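Local coordinates for hypothetical protein DR0819 (PDB 1W3S), which is a RecO-family protein that binds zinc and is probably involved in DNA repair and recombination through the RecF pathway, at residues V12-V17 with I24-T29; S48-F53 with K72-E77; D100-E105 with K139-A144. All blocks are in the same frame, centred on the assembly; numbering follows the deposited sequence.

Contact 1: V12-V17 with I24-T29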
loop_
_atom_site.group_PDB
_atom_site.type_symbol
_atom_site.label_atom_id
_atom_site.label_comp_id
_atom_site.label_asym_id
_atom_site.label_seq_id
_atom_site.Cartn_x
_atom_site.Cartn_y
_atom_site.Cartn_z
ATOM N N VAL A 12 -5.380 2.595 11.562
ATOM C CA VAL A 12 -4.512 3.759 11.658
ATOM C C VAL A 12 -3.265 3.534 10.786
ATOM O O VAL A 12 -2.519 2.590 11.006
ATOM C CB VAL A 12 -4.060 4.018 13.126
ATOM C CG1 VAL A 12 -3.124 5.209 13.202
ATOM C CG2 VAL A 12 -5.264 4.214 14.056
ATOM N N ILE A 13 -3.077 4.384 9.783
ATOM C CA ILE A 13 -1.916 4.313 8.899
ATOM C C ILE A 13 -1.002 5.529 9.011
ATOM O O ILE A 13 0.049 5.583 8.357
ATOM C CB ILE A 13 -2.352 4.123 7.436
ATOM C CG1 ILE A 13 -3.136 5.341 6.929
ATOM C CG2 ILE A 13 -3.142 2.823 7.289
ATOM C CD1 ILE A 13 -3.084 5.474 5.424
ATOM N N ARG A 14 -1.406 6.502 9.820
ATOM C CA ARG A 14 -0.564 7.647 10.135
ATOM C C ARG A 14 -0.995 8.216 11.473
ATOM O O ARG A 14 -2.182 8.325 11.754
ATOM C CB ARG A 14 -0.679 8.710 9.053
ATOM C CG ARG A 14 0.460 9.715 9.044
ATOM C CD ARG A 14 0.231 10.830 8.026
ATOM N NE ARG A 14 1.366 11.013 7.121
ATOM C CZ ARG A 14 1.668 10.202 6.094
ATOM N NH1 ARG A 14 0.923 9.127 5.820
ATOM N NH2 ARG A 14 2.735 10.471 5.335
ATOM N N ARG A 15 -0.016 8.569 12.289
ATOM C CA ARG A 15 -0.268 9.009 13.645
ATOM C C ARG A 15 0.804 9.990 14.074
ATOM O O ARG A 15 1.990 9.689 14.002
ATOM C CB ARG A 15 -0.275 7.823 14.599
ATOM C CG ARG A 15 -0.857 8.167 15.911
ATOM C CD ARG A 15 -0.718 7.117 16.972
ATOM N NE ARG A 15 -0.195 7.746 18.175
ATOM C CZ ARG A 15 -0.568 7.478 19.401
ATOM N NH1 ARG A 15 -1.484 6.579 19.656
ATOM N NH2 ARG A 15 -0.020 8.130 20.400
ATOM N N ARG A 16 0.367 11.159 14.523
ATOM C CA ARG A 16 1.254 12.192 15.029
ATOM C C ARG A 16 0.620 12.782 16.273
ATOM O O ARG A 16 -0.527 13.192 16.224
ATOM C CB ARG A 16 1.424 13.296 13.988
ATOM C CG ARG A 16 2.554 14.288 14.314
ATOM C CD ARG A 16 2.499 15.652 13.586
ATOM N NE ARG A 16 1.512 15.731 12.495
ATOM C CZ ARG A 16 0.588 16.693 12.364
ATOM N NH1 ARG A 16 0.504 17.699 13.242
ATOM N NH2 ARG A 16 -0.254 16.660 11.333
ATOM N N VAL A 17 1.365 12.822 17.372
ATOM C CA VAL A 17 0.947 13.548 18.571
ATOM C C VAL A 17 1.543 14.960 18.536
ATOM O O VAL A 17 2.741 15.122 18.273
ATOM C CB VAL A 17 1.399 12.829 19.853
ATOM C CG1 VAL A 17 0.782 13.471 21.093
ATOM C CG2 VAL A 17 1.022 11.350 19.799
ATOM N N ILE A 24 -3.395 13.331 15.917
ATOM C CA ILE A 24 -3.896 13.476 14.550
ATOM C C ILE A 24 -3.617 12.179 13.815
ATOM O O ILE A 24 -2.466 11.745 13.700
ATOM C CB ILE A 24 -3.230 14.646 13.838
ATOM C CG1 ILE A 24 -3.415 15.921 14.665
ATOM C CG2 ILE A 24 -3.817 14.840 12.449
ATOM C CD1 ILE A 24 -2.745 17.126 14.070
ATOM N N VAL A 25 -4.677 11.569 13.307
ATOM C CA VAL A 25 -4.586 10.250 12.726
ATOM C C VAL A 25 -5.153 10.223 11.289
ATOM O O VAL A 25 -6.042 10.993 10.954
ATOM C CB VAL A 25 -5.266 9.236 13.678
ATOM C CG1 VAL A 25 -6.712 9.594 13.947
ATOM C CG2 VAL A 25 -5.173 7.851 13.129
ATOM N N THR A 26 -4.579 9.382 10.431
ATOM C CA THR A 26 -5.229 8.980 9.181
ATOM C C THR A 26 -5.667 7.525 9.296
ATOM O O THR A 26 -4.921 6.704 9.773
ATOM C CB THR A 26 -4.293 9.114 7.973
ATOM O OG1 THR A 26 -3.878 10.475 7.812
ATOM C CG2 THR A 26 -5.045 8.797 6.667
ATOM N N LEU A 27 -6.885 7.222 8.861
ATOM C CA LEU A 27 -7.408 5.861 8.841
ATOM C C LEU A 27 -7.761 5.438 7.434
ATOM O O LEU A 27 -8.181 6.255 6.628
ATOM C CB LEU A 27 -8.693 5.754 9.665
ATOM C CG LEU A 27 -8.728 5.974 11.178
ATOM C CD1 LEU A 27 -9.857 5.135 11.796
ATOM C CD2 LEU A 27 -7.453 5.609 11.822
ATOM N N LEU A 28 -7.591 4.154 7.151
ATOM C CA LEU A 28 -8.214 3.514 6.002
ATOM C C LEU A 28 -9.425 2.732 6.500
ATOM O O LEU A 28 -9.325 1.949 7.444
ATOM C CB LEU A 28 -7.240 2.576 5.306
ATOM C CG LEU A 28 -6.345 3.147 4.192
ATOM C CD1 LEU A 28 -6.175 4.670 4.240
ATOM C CD2 LEU A 28 -4.978 2.466 4.214
ATOM N N THR A 29 -10.578 2.995 5.894
ATOM C CA THR A 29 -11.822 2.303 6.239
ATOM C C THR A 29 -12.425 1.741 4.961
ATOM O O THR A 29 -12.039 2.142 3.869
ATOM C CB THR A 29 -12.825 3.297 6.851
ATOM O OG1 THR A 29 -13.201 4.244 5.847
ATOM C CG2 THR A 29 -12.176 4.133 7.967
#
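Arg16 and Ile24, bonded to each other through both backbones, lie in an antiparallel beta hairpin of the N-terminal OB-fold domain of this RecO protein; its arms, Val12-Val17 and Ile24-Thr29, run at 177° to each other. Four backbone hydrogen bonds define the ladder. In the reciprocal pair, Ile24 N reaches Arg16 O over 2.9 Å. Further along, Ile13 N donates to Thr26 O and Thr26 N to Arg14 O, so that Ile13 and Arg14 both face Thr26: a classic beta bulge, which moves the pairing by one residue before Val12 meets Leu27.

Apolar contacts occupy both faces. Val12 CG1 meets Val25 CG2 at 3.3 Å, the two side chains at about a right angle, while Val12 CG2 touches Leu27 CD2. Ile13 CD1 lies 3.4 Å from Leu28 CD1, on the side where Phe116 of helix 110-125 packs against both residues.

Two arginines run beside their cross-strand neighbours. Arg14 CB lies 3.8 Å from Thr26 CB, and its guanidinium goes on to salt bridges with Asp100 and Glu97. Arg16, extended through chi2 and bent at chi3 (-11°), lies alongside Ile24, which covers one face of its guanidinium, with Arg16 NH1 3.4 Å from Ile24 CD1.

Contact 2: S48-F53 with K72-E77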
loop_
_atom_site.group_PDB
_atom_site.type_symbol
_atom_site.label_atom_id
_atom_site.label_comp_id
_atom_site.label_asym_id
_atom_site.label_seq_id
_atom_site.Cartn_x
_atom_site.Cartn_y
_atom_site.Cartn_z
ATOM N N SER A 48 -9.062 3.467 23.180
ATOM C CA SER A 48 -7.920 3.294 22.288
ATOM C C SER A 48 -7.125 4.583 22.175
ATOM O O SER A 48 -7.692 5.675 22.124
ATOM C CB SER A 48 -8.325 2.835 20.895
ATOM O OG SER A 48 -7.163 2.746 20.066
ATOM N N SER A 49 -5.800 4.424 22.140
ATOM C CA SER A 49 -4.887 5.522 21.853
ATOM C C SER A 49 -4.652 5.708 20.342
ATOM O O SER A 49 -3.819 6.531 19.947
ATOM C CB SER A 49 -3.565 5.310 22.590
ATOM O OG SER A 49 -3.487 6.226 23.663
ATOM N N LEU A 50 -5.416 4.977 19.514
ATOM C CA LEU A 50 -5.341 5.076 18.053
ATOM C C LEU A 50 -3.918 4.809 17.583
ATOM O O LEU A 50 -3.369 5.534 16.761
ATOM C CB LEU A 50 -5.844 6.442 17.566
ATOM C CG LEU A 50 -7.275 6.780 17.993
ATOM C CD1 LEU A 50 -7.571 8.241 17.795
ATOM C CD2 LEU A 50 -8.265 5.929 17.223
ATOM N N ASN A 51 -3.341 3.736 18.106
ATOM C CA ASN A 51 -1.970 3.386 17.815
ATOM C C ASN A 51 -1.797 2.953 16.357
ATOM O O ASN A 51 -2.722 2.443 15.723
ATOM C CB ASN A 51 -1.497 2.278 18.766
ATOM C CG ASN A 51 -0.020 2.367 19.079
ATOM O OD1 ASN A 51 0.762 2.962 18.323
ATOM N ND2 ASN A 51 0.377 1.782 20.206
ATOM N N LEU A 52 -0.601 3.171 15.831
ATOM C CA LEU A 52 -0.306 2.852 14.452
ATOM C C LEU A 52 -0.619 1.390 14.153
ATOM O O LEU A 52 -0.297 0.506 14.941
ATOM C CB LEU A 52 1.163 3.154 14.150
ATOM C CG LEU A 52 1.563 3.291 12.683
ATOM C CD1 LEU A 52 0.655 4.254 11.938
ATOM C CD2 LEU A 52 2.998 3.769 12.619
ATOM N N PHE A 53 -1.273 1.169 13.014
ATOM C CA PHE A 53 -1.655 -0.155 12.509
ATOM C C PHE A 53 -2.714 -0.878 13.329
ATOM O O PHE A 53 -2.957 -2.048 13.088
ATOM C CB PHE A 53 -0.446 -1.095 12.357
ATOM C CG PHE A 53 0.754 -0.474 11.706
ATOM C CD1 PHE A 53 0.634 0.269 10.540
ATOM C CD2 PHE A 53 2.016 -0.666 12.246
ATOM C CE1 PHE A 53 1.764 0.830 9.933
ATOM C CE2 PHE A 53 3.156 -0.116 11.640
ATOM C CZ PHE A 53 3.030 0.636 10.499
ATOM N N LYS A 72 -14.720 11.337 18.999
ATOM C CA LYS A 72 -15.491 11.463 20.227
ATOM C C LYS A 72 -15.422 10.225 21.092
ATOM O O LYS A 72 -15.360 10.330 22.313
ATOM C CB LYS A 72 -16.930 11.866 19.901
ATOM C CG LYS A 72 -17.012 13.298 19.384
ATOM C CD LYS A 72 -16.169 14.238 20.281
ATOM C CE LYS A 72 -16.364 15.689 19.970
ATOM N NZ LYS A 72 -15.972 16.515 21.149
ATOM N N GLN A 73 -15.426 9.054 20.474
ATOM C CA GLN A 73 -15.058 7.840 21.192
ATOM C C GLN A 73 -14.314 6.915 20.240
ATOM O O GLN A 73 -14.457 7.014 19.028
ATOM C CB GLN A 73 -16.276 7.175 21.873
ATOM C CG GLN A 73 -17.371 6.691 20.929
ATOM C CD GLN A 73 -18.774 6.713 21.569
ATOM O OE1 GLN A 73 -19.014 6.054 22.593
ATOM N NE2 GLN A 73 -19.700 7.465 20.952
ATOM N N ALA A 74 -13.474 6.059 20.807
ATOM C CA ALA A 74 -12.566 5.239 20.027
ATOM C C ALA A 74 -12.321 3.967 20.798
ATOM O O ALA A 74 -11.914 4.010 21.959
ATOM C CB ALA A 74 -11.275 5.971 19.793
ATOM N N VAL A 75 -12.591 2.841 20.147
ATOM C CA VAL A 75 -12.459 1.525 20.759
ATOM C C VAL A 75 -11.521 0.661 19.896
ATOM O O VAL A 75 -11.627 0.652 18.669
ATOM C CB VAL A 75 -13.876 0.864 20.972
ATOM C CG1 VAL A 75 -14.484 0.367 19.679
ATOM C CG2 VAL A 75 -13.795 -0.264 21.947
ATOM N N LEU A 76 -10.586 -0.032 20.544
ATOM C CA LEU A 76 -9.667 -0.959 19.867
ATOM C C LEU A 76 -10.407 -2.239 19.466
ATOM O O LEU A 76 -10.844 -2.995 20.339
ATOM C CB LEU A 76 -8.471 -1.311 20.782
ATOM C CG LEU A 76 -7.565 -2.491 20.358
ATOM C CD1 LEU A 76 -6.844 -2.228 19.041
ATOM C CD2 LEU A 76 -6.554 -2.812 21.448
ATOM N N GLU A 77 -10.529 -2.487 18.160
ATOM C CA GLU A 77 -11.207 -3.693 17.651
ATOM C C GLU A 77 -10.270 -4.883 17.340
ATOM O O GLU A 77 -10.719 -6.025 17.237
ATOM C CB GLU A 77 -12.015 -3.344 16.404
ATOM C CG GLU A 77 -13.293 -2.573 16.707
ATOM C CD GLU A 77 -14.022 -2.119 15.458
ATOM O OE1 GLU A 77 -13.539 -2.418 14.342
ATOM O OE2 GLU A 77 -15.088 -1.461 15.581
#
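Ser48 and Ala74 join the irregular Ser48-Phe53 loop to strand 69-78 through one backbone hydrogen bond, Ser48 N to Ala74 O at 3.1 Å. The N-H points fairly straight at the oxygen (155°), but the donor stands above the carbonyl plane, 47° out of it, so the approach differs from that of a regular ladder. Ser48 and Val75 form the nearest CA pair, 5.1 Å apart, and beyond them the loop departs from the strand.

Ser48 supplies most of the loop's contact. Its CB lies 3.7 Å from Leu76 N and also approaches Leu76 CB. The hydroxyl turns back into the loop: with OG anti to the backbone N (chi1 177°), it accepts from Leu50 N at 2.9 Å, closing an ST turn. Leu50 then extends CD2 to 4.0 Å from Ala74 CB, and both residues also touch Val58 of strand 55-61, the neighbouring strand of the sheet.

The Ala74 carbonyl additionally accepts from the side chain of Ser47, so two consecutive serines grip one oxygen. Polar bonding therefore ties the loop to the strand at Ser47 and Ser48, whereas the Leu50-Ala74 contact adds a small apolar touch two residues further on.

Contact 3: D100-E105 with K139-A144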
loop_
_atom_site.group_PDB
_atom_site.type_symbol
_atom_site.label_atom_id
_atom_site.label_comp_id
_atom_site.label_asym_id
_atom_site.label_seq_id
_atom_site.Cartn_x
_atom_site.Cartn_y
_atom_site.Cartn_z
ATOM N N ASP A 100 -1.504 5.312 1.567
ATOM C CA ASP A 100 -1.806 6.732 1.688
ATOM C C ASP A 100 -1.549 7.481 0.385
ATOM O O ASP A 100 -2.373 8.286 -0.034
ATOM C CB ASP A 100 -0.994 7.354 2.816
ATOM C CG ASP A 100 -1.557 8.684 3.281
ATOM O OD1 ASP A 100 -2.793 8.868 3.289
ATOM O OD2 ASP A 100 -0.824 9.610 3.673
ATOM N N ALA A 101 -0.418 7.191 -0.257
ATOM C CA ALA A 101 0.017 7.878 -1.483
ATOM C C ALA A 101 -0.807 7.464 -2.689
ATOM O O ALA A 101 -1.280 8.308 -3.454
ATOM C CB ALA A 101 1.477 7.591 -1.744
ATOM N N LEU A 102 -0.943 6.153 -2.867
ATOM C CA LEU A 102 -1.914 5.576 -3.797
ATOM C C LEU A 102 -3.252 5.924 -3.186
ATOM O O LEU A 102 -3.295 6.308 -2.030
ATOM C CB LEU A 102 -1.738 4.052 -3.869
ATOM C CG LEU A 102 -2.127 3.318 -5.151
ATOM C CD1 LEU A 102 -1.225 3.727 -6.299
ATOM C CD2 LEU A 102 -2.048 1.821 -4.935
ATOM N N PHE A 103 -4.341 5.812 -3.931
ATOM C CA PHE A 103 -5.668 6.128 -3.380
ATOM C C PHE A 103 -5.744 7.510 -2.724
ATOM O O PHE A 103 -5.373 7.671 -1.541
ATOM C CB PHE A 103 -6.091 5.120 -2.302
ATOM C CG PHE A 103 -6.060 3.693 -2.745
ATOM C CD1 PHE A 103 -5.215 2.780 -2.125
ATOM C CD2 PHE A 103 -6.893 3.251 -3.762
ATOM C CE1 PHE A 103 -5.194 1.456 -2.518
ATOM C CE2 PHE A 103 -6.870 1.927 -4.166
ATOM C CZ PHE A 103 -6.019 1.028 -3.543
ATOM N N GLN A 104 -6.263 8.502 -3.443
ATOM C CA GLN A 104 -6.636 9.729 -2.747
ATOM C C GLN A 104 -8.148 9.857 -2.485
ATOM O O GLN A 104 -8.812 10.803 -2.912
ATOM C CB GLN A 104 -5.933 10.952 -3.348
ATOM C CG GLN A 104 -4.395 10.790 -3.174
ATOM C CD GLN A 104 -3.734 11.974 -2.481
ATOM O OE1 GLN A 104 -4.083 13.129 -2.744
ATOM N NE2 GLN A 104 -2.774 11.692 -1.587
ATOM N N GLU A 105 -8.654 8.792 -1.843
ATOM C CA GLU A 105 -9.733 8.807 -0.813
ATOM C C GLU A 105 -11.199 8.941 -1.259
ATOM O O GLU A 105 -11.574 9.850 -2.027
ATOM C CB GLU A 105 -9.403 9.801 0.318
ATOM C CG GLU A 105 -9.644 11.282 0.068
ATOM C CD GLU A 105 -8.739 12.134 0.943
ATOM O OE1 GLU A 105 -7.725 12.661 0.420
ATOM O OE2 GLU A 105 -9.018 12.235 2.166
ATOM N N LYS A 139 -0.814 -5.806 -6.068
ATOM C CA LYS A 139 -2.244 -6.061 -5.987
ATOM C C LYS A 139 -3.008 -4.770 -5.640
ATOM O O LYS A 139 -4.084 -4.512 -6.172
ATOM C CB LYS A 139 -2.529 -7.184 -4.987
ATOM C CG LYS A 139 -3.738 -8.042 -5.363
ATOM C CD LYS A 139 -3.414 -9.141 -6.393
ATOM C CE LYS A 139 -4.686 -9.595 -7.139
ATOM N NZ LYS A 139 -5.612 -10.426 -6.292
ATOM N N LEU A 140 -2.433 -3.944 -4.772
ATOM C CA LEU A 140 -2.994 -2.620 -4.475
ATOM C C LEU A 140 -2.981 -1.694 -5.696
ATOM O O LEU A 140 -3.958 -0.985 -5.942
ATOM C CB LEU A 140 -2.261 -1.961 -3.300
ATOM C CG LEU A 140 -2.890 -1.896 -1.881
ATOM C CD1 LEU A 140 -4.294 -2.489 -1.747
ATOM C CD2 LEU A 140 -1.966 -2.519 -0.861
ATOM N N LEU A 141 -1.883 -1.702 -6.453
ATOM C CA LEU A 141 -1.807 -0.974 -7.727
ATOM C C LEU A 141 -2.999 -1.289 -8.639
ATOM O O LEU A 141 -3.601 -0.377 -9.209
ATOM C CB LEU A 141 -0.497 -1.295 -8.455
ATOM C CG LEU A 141 0.691 -0.306 -8.494
ATOM C CD1 LEU A 141 0.551 0.919 -7.598
ATOM C CD2 LEU A 141 1.988 -1.038 -8.199
ATOM N N GLY A 142 -3.340 -2.573 -8.763
ATOM C CA GLY A 142 -4.507 -3.006 -9.533
ATOM C C GLY A 142 -5.840 -2.388 -9.121
ATOM O O GLY A 142 -6.575 -1.864 -9.966
ATOM N N LEU A 143 -6.158 -2.452 -7.828
ATOM C CA LEU A 143 -7.429 -1.914 -7.305
ATOM C C LEU A 143 -7.502 -0.391 -7.350
ATOM O O LEU A 143 -8.594 0.180 -7.298
ATOM C CB LEU A 143 -7.663 -2.361 -5.860
ATOM C CG LEU A 143 -7.861 -3.847 -5.590
ATOM C CD1 LEU A 143 -8.292 -4.042 -4.139
ATOM C CD2 LEU A 143 -8.882 -4.466 -6.553
ATOM N N ALA A 144 -6.341 0.260 -7.416
ATOM C CA ALA A 144 -6.275 1.715 -7.579
ATOM C C ALA A 144 -6.516 2.117 -9.028
ATOM O O ALA A 144 -6.712 3.298 -9.308
ATOM C CB ALA A 144 -4.919 2.256 -7.106
#
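Phe103 and Leu102, with Ala144 opposite them, carry most of the buried surface between Asp100-Glu105 and Lys139-Ala144. The Phe103 ring leads with its CE2-CZ end: CE2 comes within 3.5 Å of both CA and CB of Ala144, CA approaching obliquely to the ring. Leu143 O lies at the ring edge, in its plane, 4.0 Å from Phe103 CE2. On another side, Phe103 CE1 meets Leu140 CG at 4.1 Å, the two side chains crossing at about a right angle.

These contacts join two helical elements in the helical part of the RecO C-terminal region. Leu102 is the first residue to leave helical geometry after helix 86-101, and Leu140 and Leu141 belong to helix 129-143. Helix 110-125 contributes Ala112 beside Phe103, whose ring also makes an edge-to-face pair with Phe108. An alanine in place of Phe103 is likely to open a gap beside Ala144 and Leu140 and leave Phe108 without its aromatic mate.

Leu102 fills the neighbouring position with its branched end, CG and the two methyls. Its CG is held anti to the backbone N (chi1 -152°) and sits 3.6 Å from Ala144 CB, which thereby touches both residues. The two methyl branches diverge: Leu102 CD2 lies 3.5 Å from Leu140 O, while Leu102 CD1 meets Leu141 CD1 at 3.6 Å.

Contacts 1 and 3 are largely buried, whereas contact 2 is smaller and only partly buried. Contacts 1 and 2 reach the same sheet and touch directly: Phe53 N probably bonds to Val12 O (2.8 Å), linking the loop to the first hairpin strand. Contact 1 combines a bulged antiparallel hydrogen-bond ladder with apolar packing, contact 2 rests on a single backbone bond between its segments, and contact 3, between helical elements, has no hydrogen bond across it. Although the centres of contacts 1 and 3 are about 17 Å apart, Arg14 NH1 and Asp100 OD2 form a 2.8 Å salt bridge from sheet to helix 86-101. Contacts 2 and 3 do not touch.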